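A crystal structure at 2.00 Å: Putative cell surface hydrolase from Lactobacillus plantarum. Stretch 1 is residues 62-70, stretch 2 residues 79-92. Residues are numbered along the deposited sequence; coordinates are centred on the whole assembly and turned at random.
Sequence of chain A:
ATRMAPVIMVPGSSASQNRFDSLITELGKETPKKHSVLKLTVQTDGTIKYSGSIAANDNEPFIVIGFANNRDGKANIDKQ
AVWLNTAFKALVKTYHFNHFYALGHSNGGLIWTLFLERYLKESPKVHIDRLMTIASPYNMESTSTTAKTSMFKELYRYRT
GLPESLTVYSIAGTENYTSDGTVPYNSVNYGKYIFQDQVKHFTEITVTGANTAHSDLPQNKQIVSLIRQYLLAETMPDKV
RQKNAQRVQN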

ATOM      1  N   PHE A  62      -0.048  13.820  -0.151  1.00 13.57           N
ATOM      2  CA  PHE A  62      -0.698  12.527  -0.169  1.00 14.00           C
ATOM      3  C   PHE A  62      -1.443  12.467  -1.480  1.00 13.22           C
ATOM      4  O   PHE A  62      -2.261  13.356  -1.785  1.00 14.75           O
ATOM      5  CB  PHE A  62      -1.732  12.425   0.968  1.00 14.03           C
ATOM      6  CG  PHE A  62      -1.140  12.368   2.382  1.00 15.07           C
ATOM      7  CD1 PHE A  62       0.222  12.114   2.602  1.00 17.84           C
ATOM      8  CD2 PHE A  62      -1.978  12.519   3.494  1.00 15.38           C
ATOM      9  CE1 PHE A  62       0.760  12.022   3.897  1.00 16.10           C
ATOM     10  CE2 PHE A  62      -1.444  12.465   4.809  1.00 16.15           C
ATOM     11  CZ  PHE A  62      -0.084  12.217   5.002  1.00 16.44           C
ATOM     12  N   ILE A  63      -1.194  11.447  -2.264  1.00 13.33           N
ATOM     13  CA  ILE A  63      -1.961  11.270  -3.484  1.00 12.99           C
ATOM     14  C   ILE A  63      -2.725   9.916  -3.410  1.00 14.14           C
ATOM     15  O   ILE A  63      -2.084   8.864  -3.287  1.00 14.33           O
ATOM     16  CB  ILE A  63      -1.023  11.354  -4.674  1.00 12.49           C
ATOM     17  CG1 ILE A  63      -0.238  12.688  -4.644  1.00 10.44           C
ATOM     18  CG2 ILE A  63      -1.824  11.237  -5.970  1.00 14.14           C
ATOM     19  CD1 ILE A  63       0.846  12.757  -5.824  1.00 12.58           C
ATOM     20  N   VAL A  64      -4.075   9.935  -3.424  1.00 13.07           N
ATOM     21  CA  VAL A  64      -4.842   8.686  -3.401  1.00 13.91           C
ATOM     22  C   VAL A  64      -5.098   8.342  -4.843  1.00 14.24           C
ATOM     23  O   VAL A  64      -5.544   9.205  -5.610  1.00 15.21           O
ATOM     24  CB  VAL A  64      -6.207   8.863  -2.682  1.00 13.90           C
ATOM     25  CG1 VAL A  64      -7.098   7.540  -2.729  1.00 15.99           C
ATOM     26  CG2 VAL A  64      -5.965   9.275  -1.240  1.00 14.82           C
ATOM     27  N   ILE A  65      -4.831   7.104  -5.220  1.00 12.65           N
ATOM     28  CA  ILE A  65      -5.185   6.617  -6.548  1.00 12.87           C
ATOM     29  C   ILE A  65      -6.092   5.419  -6.387  1.00 13.59           C
ATOM     30  O   ILE A  65      -5.637   4.390  -5.865  1.00 13.87           O
ATOM     31  CB  ILE A  65      -3.931   6.208  -7.395  1.00 11.30           C
ATOM     32  CG1 ILE A  65      -2.977   7.390  -7.537  1.00 13.09           C
ATOM     33  CG2 ILE A  65      -4.393   5.651  -8.790  1.00 13.76           C
ATOM     34  CD1 ILE A  65      -1.702   7.051  -8.232  1.00 11.72           C
ATOM     35  N   GLY A  66      -7.366   5.545  -6.795  1.00 13.13           N
ATOM     36  CA  GLY A  66      -8.247   4.384  -6.818  1.00 12.87           C
ATOM     37  C   GLY A  66      -8.924   4.214  -8.151  1.00 13.19           C
ATOM     38  O   GLY A  66      -8.595   4.902  -9.148  1.00 14.16           O
ATOM     39  N   PHE A  67      -9.834   3.267  -8.197  1.00 12.64           N
ATOM     40  CA  PHE A  67     -10.369   2.801  -9.494  1.00 13.07           C
ATOM     41  C   PHE A  67     -11.874   2.700  -9.452  1.00 13.12           C
ATOM     42  O   PHE A  67     -12.402   2.178  -8.462  1.00 14.19           O
ATOM     43  CB  PHE A  67      -9.751   1.428  -9.814  1.00 11.68           C
ATOM     44  CG  PHE A  67      -8.270   1.369  -9.563  1.00 13.56           C
ATOM     45  CD1 PHE A  67      -7.384   1.987 -10.435  1.00 13.82           C
ATOM     46  CD2 PHE A  67      -7.773   0.754  -8.388  1.00 13.67           C
ATOM     47  CE1 PHE A  67      -5.998   1.970 -10.189  1.00 12.40           C
ATOM     48  CE2 PHE A  67      -6.432   0.738  -8.127  1.00 12.14           C
ATOM     49  CZ  PHE A  67      -5.519   1.376  -9.021  1.00 11.96           C
ATOM     50  N   ALA A  68     -12.552   3.107 -10.543  1.00 12.93           N
ATOM     51  CA  ALA A  68     -13.997   2.903 -10.683  1.00 11.91           C
ATOM     52  C   ALA A  68     -14.225   1.410 -10.536  1.00 12.72           C
ATOM     53  O   ALA A  68     -15.139   0.995  -9.799  1.00 12.77           O
ATOM     54  CB  ALA A  68     -14.540   3.381 -12.062  1.00 10.60           C
ATOM     55  N   ASN A  69     -13.389   0.591 -11.188  1.00 11.11           N
ATOM     56  CA  ASN A  69     -13.515  -0.874 -10.977  1.00 11.48           C
ATOM     57  C   ASN A  69     -12.515  -1.265  -9.916  1.00 11.38           C
ATOM     58  O   ASN A  69     -11.303  -1.512 -10.227  1.00  9.23           O
ATOM     59  CB  ASN A  69     -13.270  -1.713 -12.254  1.00 11.81           C
ATOM     60  CG  ASN A  69     -13.130  -3.235 -11.953  1.00 14.20           C
ATOM     61  OD1 ASN A  69     -13.225  -3.678 -10.786  1.00 14.18           O
ATOM     62  ND2 ASN A  69     -12.861  -4.040 -13.005  1.00 14.15           N
ATOM     63  N   ASN A  70     -12.992  -1.293  -8.662  1.00 11.37           N
ATOM     64  CA  ASN A  70     -12.117  -1.655  -7.523  1.00 12.62           C
ATOM     65  C   ASN A  70     -12.393  -3.041  -6.964  1.00 12.14           C
ATOM     66  O   ASN A  70     -12.070  -3.317  -5.806  1.00 13.55           O
ATOM     67  CB  ASN A  70     -12.191  -0.605  -6.382  1.00 12.74           C
ATOM     68  CG  ASN A  70     -13.614  -0.473  -5.807  1.00 14.74           C
ATOM     69  OD1 ASN A  70     -14.542  -1.021  -6.345  1.00 16.89           O
ATOM     70  ND2 ASN A  70     -13.761   0.257  -4.744  1.00 17.92           N
ATOM     71  N   LYS A  79      -5.879  -5.599 -14.274  1.00 10.63           N
ATOM     72  CA  LYS A  79      -6.275  -4.276 -14.844  1.00  9.68           C
ATOM     73  C   LYS A  79      -5.934  -3.099 -13.951  1.00  7.73           C
ATOM     74  O   LYS A  79      -5.579  -2.041 -14.455  1.00  7.01           O
ATOM     75  CB  LYS A  79      -7.800  -4.219 -15.128  1.00  9.94           C
ATOM     76  CG  LYS A  79      -8.279  -5.264 -16.119  1.00 11.41           C
ATOM     77  CD  LYS A  79      -9.793  -5.306 -16.205  1.00 13.75           C
ATOM     78  CE  LYS A  79     -10.290  -6.578 -16.923  1.00 15.09           C
ATOM     79  NZ  LYS A  79     -11.666  -6.348 -17.490  1.00 16.92           N
ATOM     80  N   GLN A  80      -6.124  -3.247 -12.643  1.00  8.46           N
ATOM     81  CA  GLN A  80      -5.820  -2.143 -11.714  1.00  9.49           C
ATOM     82  C   GLN A  80      -4.345  -1.787 -11.712  1.00  9.86           C
ATOM     83  O   GLN A  80      -3.981  -0.627 -11.522  1.00 10.64           O
ATOM     84  CB  GLN A  80      -6.354  -2.432 -10.292  1.00  9.50           C
ATOM     85  CG  GLN A  80      -7.927  -2.537 -10.292  1.00  9.35           C
ATOM     86  CD  GLN A  80      -8.462  -3.600  -9.262  1.00 11.68           C
ATOM     87  OE1 GLN A  80      -7.687  -4.276  -8.598  1.00 10.17           O
ATOM     88  NE2 GLN A  80      -9.784  -3.699  -9.119  1.00 12.42           N
ATOM     89  N   ALA A  81      -3.495  -2.774 -11.958  1.00 10.84           N
ATOM     90  CA  ALA A  81      -2.050  -2.492 -12.070  1.00 11.44           C
ATOM     91  C   ALA A  81      -1.719  -1.687 -13.308  1.00 11.48           C
ATOM     92  O   ALA A  81      -0.908  -0.811 -13.228  1.00 10.00           O
ATOM     93  CB  ALA A  81      -1.234  -3.771 -12.004  1.00  9.09           C
ATOM     94  N   VAL A  82      -2.433  -1.929 -14.416  1.00 11.72           N
ATOM     95  CA  VAL A  82      -2.331  -1.097 -15.603  1.00 11.47           C
ATOM     96  C   VAL A  82      -2.901   0.261 -15.373  1.00 11.31           C
ATOM     97  O   VAL A  82      -2.297   1.239 -15.767  1.00 12.59           O
ATOM     98  CB  VAL A  82      -3.042  -1.735 -16.759  1.00 12.72           C
ATOM     99  CG1 VAL A  82      -3.025  -0.811 -17.992  1.00 12.74           C
ATOM    100  CG2 VAL A  82      -2.405  -3.141 -17.070  1.00 12.98           C
ATOM    101  N   TRP A  83      -4.096   0.359 -14.781  1.00 10.39           N
ATOM    102  CA  TRP A  83      -4.627   1.666 -14.423  1.00  8.38           C
ATOM    103  C   TRP A  83      -3.710   2.469 -13.475  1.00  9.45           C
ATOM    104  O   TRP A  83      -3.571   3.717 -13.594  1.00  9.57           O
ATOM    105  CB  TRP A  83      -6.045   1.504 -13.804  1.00  6.97           C
ATOM    106  CG  TRP A  83      -7.085   1.012 -14.833  1.00  9.52           C
ATOM    107  CD1 TRP A  83      -7.158   1.349 -16.139  1.00  9.83           C
ATOM    108  CD2 TRP A  83      -8.215   0.152 -14.565  1.00 12.59           C
ATOM    109  NE1 TRP A  83      -8.241   0.682 -16.752  1.00 11.54           N
ATOM    110  CE2 TRP A  83      -8.907  -0.042 -15.792  1.00 13.24           C
ATOM    111  CE3 TRP A  83      -8.726  -0.462 -13.391  1.00  8.71           C
ATOM    112  CZ2 TRP A  83     -10.052  -0.873 -15.885  1.00 12.31           C
ATOM    113  CZ3 TRP A  83      -9.844  -1.314 -13.496  1.00  8.00           C
ATOM    114  CH2 TRP A  83     -10.518  -1.478 -14.714  1.00  7.15           C
ATOM    115  N   LEU A  84      -3.093   1.783 -12.512  1.00 10.08           N
ATOM    116  CA  LEU A  84      -2.139   2.460 -11.596  1.00 11.00           C
ATOM    117  C   LEU A  84      -0.980   3.068 -12.371  1.00 10.83           C
ATOM    118  O   LEU A  84      -0.540   4.214 -12.132  1.00 11.97           O
ATOM    119  CB  LEU A  84      -1.567   1.463 -10.563  1.00 10.53           C
ATOM    120  CG  LEU A  84      -0.529   2.067  -9.549  1.00 10.92           C
ATOM    121  CD1 LEU A  84      -0.990   3.404  -8.903  1.00 10.55           C
ATOM    122  CD2 LEU A  84      -0.247   1.077  -8.426  1.00  9.99           C
ATOM    123  N   ASN A  85      -0.449   2.293 -13.305  1.00 11.05           N
ATOM    124  CA  ASN A  85       0.616   2.770 -14.179  1.00 11.63           C
ATOM    125  C   ASN A  85       0.099   3.934 -15.044  1.00 11.99           C
ATOM    126  O   ASN A  85       0.812   4.951 -15.226  1.00 12.62           O
ATOM    127  CB  ASN A  85       1.036   1.602 -15.063  1.00 10.31           C
ATOM    128  CG  ASN A  85       2.320   1.868 -15.827  1.00 12.56           C
ATOM    129  OD1 ASN A  85       3.120   2.752 -15.484  1.00  9.62           O
ATOM    130  ND2 ASN A  85       2.502   1.123 -16.891  1.00 14.53           N
ATOM    131  N   THR A  86      -1.152   3.833 -15.532  1.00 11.57           N
ATOM    132  CA  THR A  86      -1.722   4.980 -16.248  1.00 12.64           C
ATOM    133  C   THR A  86      -1.752   6.234 -15.378  1.00 11.74           C
ATOM    134  O   THR A  86      -1.438   7.280 -15.835  1.00 12.17           O
ATOM    135  CB  THR A  86      -3.163   4.660 -16.749  1.00 14.02           C
ATOM    136  OG1 THR A  86      -3.067   3.513 -17.588  1.00 14.21           O
ATOM    137  CG2 THR A  86      -3.782   5.829 -17.565  1.00 14.48           C
ATOM    138  N   ALA A  87      -2.153   6.119 -14.108  1.00 11.96           N
ATOM    139  CA  ALA A  87      -2.279   7.264 -13.274  1.00 10.90           C
ATOM    140  C   ALA A  87      -0.864   7.740 -12.896  1.00 11.62           C
ATOM    141  O   ALA A  87      -0.565   8.919 -12.890  1.00 11.29           O
ATOM    142  CB  ALA A  87      -3.121   6.924 -11.994  1.00  9.29           C
ATOM    143  N   PHE A  88       0.018   6.801 -12.628  1.00 11.92           N
ATOM    144  CA  PHE A  88       1.367   7.154 -12.223  1.00 13.88           C
ATOM    145  C   PHE A  88       2.014   7.941 -13.352  1.00 14.13           C
ATOM    146  O   PHE A  88       2.630   8.965 -13.133  1.00 13.30           O
ATOM    147  CB  PHE A  88       2.159   5.868 -11.922  1.00 13.08           C
ATOM    148  CG  PHE A  88       3.502   6.110 -11.342  1.00 15.24           C
ATOM    149  CD1 PHE A  88       3.632   6.390  -9.973  1.00 13.53           C
ATOM    150  CD2 PHE A  88       4.631   6.037 -12.138  1.00 14.80           C
ATOM    151  CE1 PHE A  88       4.895   6.587  -9.379  1.00 14.29           C
ATOM    152  CE2 PHE A  88       5.910   6.272 -11.577  1.00 17.09           C
ATOM    153  CZ  PHE A  88       6.037   6.543 -10.173  1.00 15.07           C
ATOM    154  N   LYS A  89       1.864   7.469 -14.590  1.00 16.62           N
ATOM    155  CA  LYS A  89       2.466   8.209 -15.703  1.00 16.85           C
ATOM    156  C   LYS A  89       1.875   9.575 -15.883  1.00 16.35           C
ATOM    157  O   LYS A  89       2.600  10.491 -16.165  1.00 16.21           O
ATOM    158  CB  LYS A  89       2.472   7.418 -17.015  1.00 17.76           C
ATOM    159  CG  LYS A  89       3.450   6.266 -16.922  1.00 21.62           C
ATOM    160  CD  LYS A  89       3.756   5.731 -18.272  1.00 28.03           C
ATOM    161  CE  LYS A  89       2.514   5.164 -18.868  1.00 32.45           C
ATOM    162  NZ  LYS A  89       2.850   4.314 -20.033  1.00 35.57           N
ATOM    163  N   ALA A  90       0.576   9.726 -15.662  1.00 15.71           N
ATOM    164  CA  ALA A  90      -0.039  11.054 -15.752  1.00 15.97           C
ATOM    165  C   ALA A  90       0.555  11.981 -14.699  1.00 15.20           C
ATOM    166  O   ALA A  90       0.788  13.153 -14.953  1.00 14.22           O
ATOM    167  CB  ALA A  90      -1.558  10.955 -15.586  1.00 14.40           C
ATOM    168  N   LEU A  91       0.837  11.438 -13.514  1.00 14.68           N
ATOM    169  CA  LEU A  91       1.411  12.247 -12.438  1.00 15.08           C
ATOM    170  C   LEU A  91       2.873  12.667 -12.696  1.00 15.85           C
ATOM    171  O   LEU A  91       3.275  13.786 -12.440  1.00 14.87           O
ATOM    172  CB  LEU A  91       1.308  11.471 -11.134  1.00 14.46           C
ATOM    173  CG  LEU A  91      -0.093  11.353 -10.544  1.00 17.65           C
ATOM    174  CD1 LEU A  91      -0.036  10.190  -9.496  1.00 15.26           C
ATOM    175  CD2 LEU A  91      -0.510  12.705  -9.913  1.00 13.78           C
ATOM    176  N   VAL A  92       3.684  11.758 -13.221  1.00 17.17           N
ATOM    177  CA  VAL A  92       5.024  12.144 -13.494  1.00 17.78           C
ATOM    178  C   VAL A  92       5.109  13.110 -14.684  1.00 18.69           C
ATOM    179  O   VAL A  92       6.092  13.849 -14.777  1.00 17.87           O
ATOM    180  CB  VAL A  92       6.026  10.987 -13.594  1.00 18.97           C
ATOM    181  CG1 VAL A  92       5.569   9.720 -12.832  1.00 20.24           C
ATOM    182  CG2 VAL A  92       6.585  10.786 -15.006  1.00 20.23           C
TER

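Residues 62-67 form a strand and residues 79-92 part of a helix that begins earlier in the chain. Their axes approach to 9.1 Å, with an angle of 141° between the N-to-C directions, so the two run roughly antiparallel: the start of the helix segment lies beside the end of the strand and the loop after it, and its later turns beside Ile 65 and Ile 63. The CA register follows the same course: Phe 67 CA lies 7.1 Å from Gln 80 CA, Ile 65 CA 7.2 Å from Leu 84 CA, and Ile 63 CA 9.6 Å from Leu 91 CA. Between them the stretches bury 521 Å², both sides summed; Ile 63, Ile 65, Phe 67 and Asn 69 are buried, as are Gln 80, Trp 83, Leu 84, Ala 87 and Leu 91. The alternation of the strand decides its contributors: Ile 63, Ile 65 and Phe 67 point CA-to-CB toward the helix, whereas Phe 62 and Val 64 make no contact with it.

The CA-to-CB bond of Lys 79 points toward stretch 1, but the residue is exposed and makes no contact; its CD stays 4.6 Å from Asn 69 ND2. The first firm attachment is Gln 80, which does two jobs. Its amide nitrogen NE2 donates a hydrogen bond to the backbone O of Asn 69 at 2.9 Å, with an N-H...O angle of 156°, the one hydrogen bond between the stretches. Its aliphatic part covers one face of the Phe 67 ring: Gln 80 CB lies 4.0 Å from the ring centroid and 15° off the ring normal, a CH-pi geometry, and Gln 80 CG is 3.8 Å from Phe 67 CD2. A long side chain with an apolar stem and a polar end suits a site where an aromatic ring gives way to a loop carbonyl.

Ala 81 points away. The CA-to-CB bond of Trp 83 points toward stretch 1, and chi1 is -67° (m). Its CB packs 3.6 Å from Phe 67 CE1, while its indole reaches the loop, where CZ3 lies 3.7 Å from Asn 69 CB. The O of Asn 69 meets the indole at its edge, near the ring plane, 3.6 Å from Trp 83 CZ3. The broad side chain thus spans Phe 67 and Asn 69.

Leu 84 leaves the backbone sideways, but its end comes nearer: with chi1 at 179° (t) and chi2 at 47° (p), CD1 lies 3.8 Å from Ile 65 CD1. Its CB is also 4.2 Å from Phe 67 CZ, so this branched apolar residue bridges two strand side chains.

Asn 85 and Thr 86 take no part; Thr 86 OG1 instead donates a hydrogen bond to Val 82 O at 3.0 Å. One turn on from Trp 83, Ala 87 points toward the strand, and its short CB meets Ile 65 CG2 at 3.7 Å, a close fit made by a single methyl.

Phe 88, Lys 89 and Ala 90 make no contact. Leu 91 closes the apolar row: its CD1 lies 3.8 Å from Ile 65 CD1 and 4.1 Å from Ile 63 CG2, touching both isoleucines.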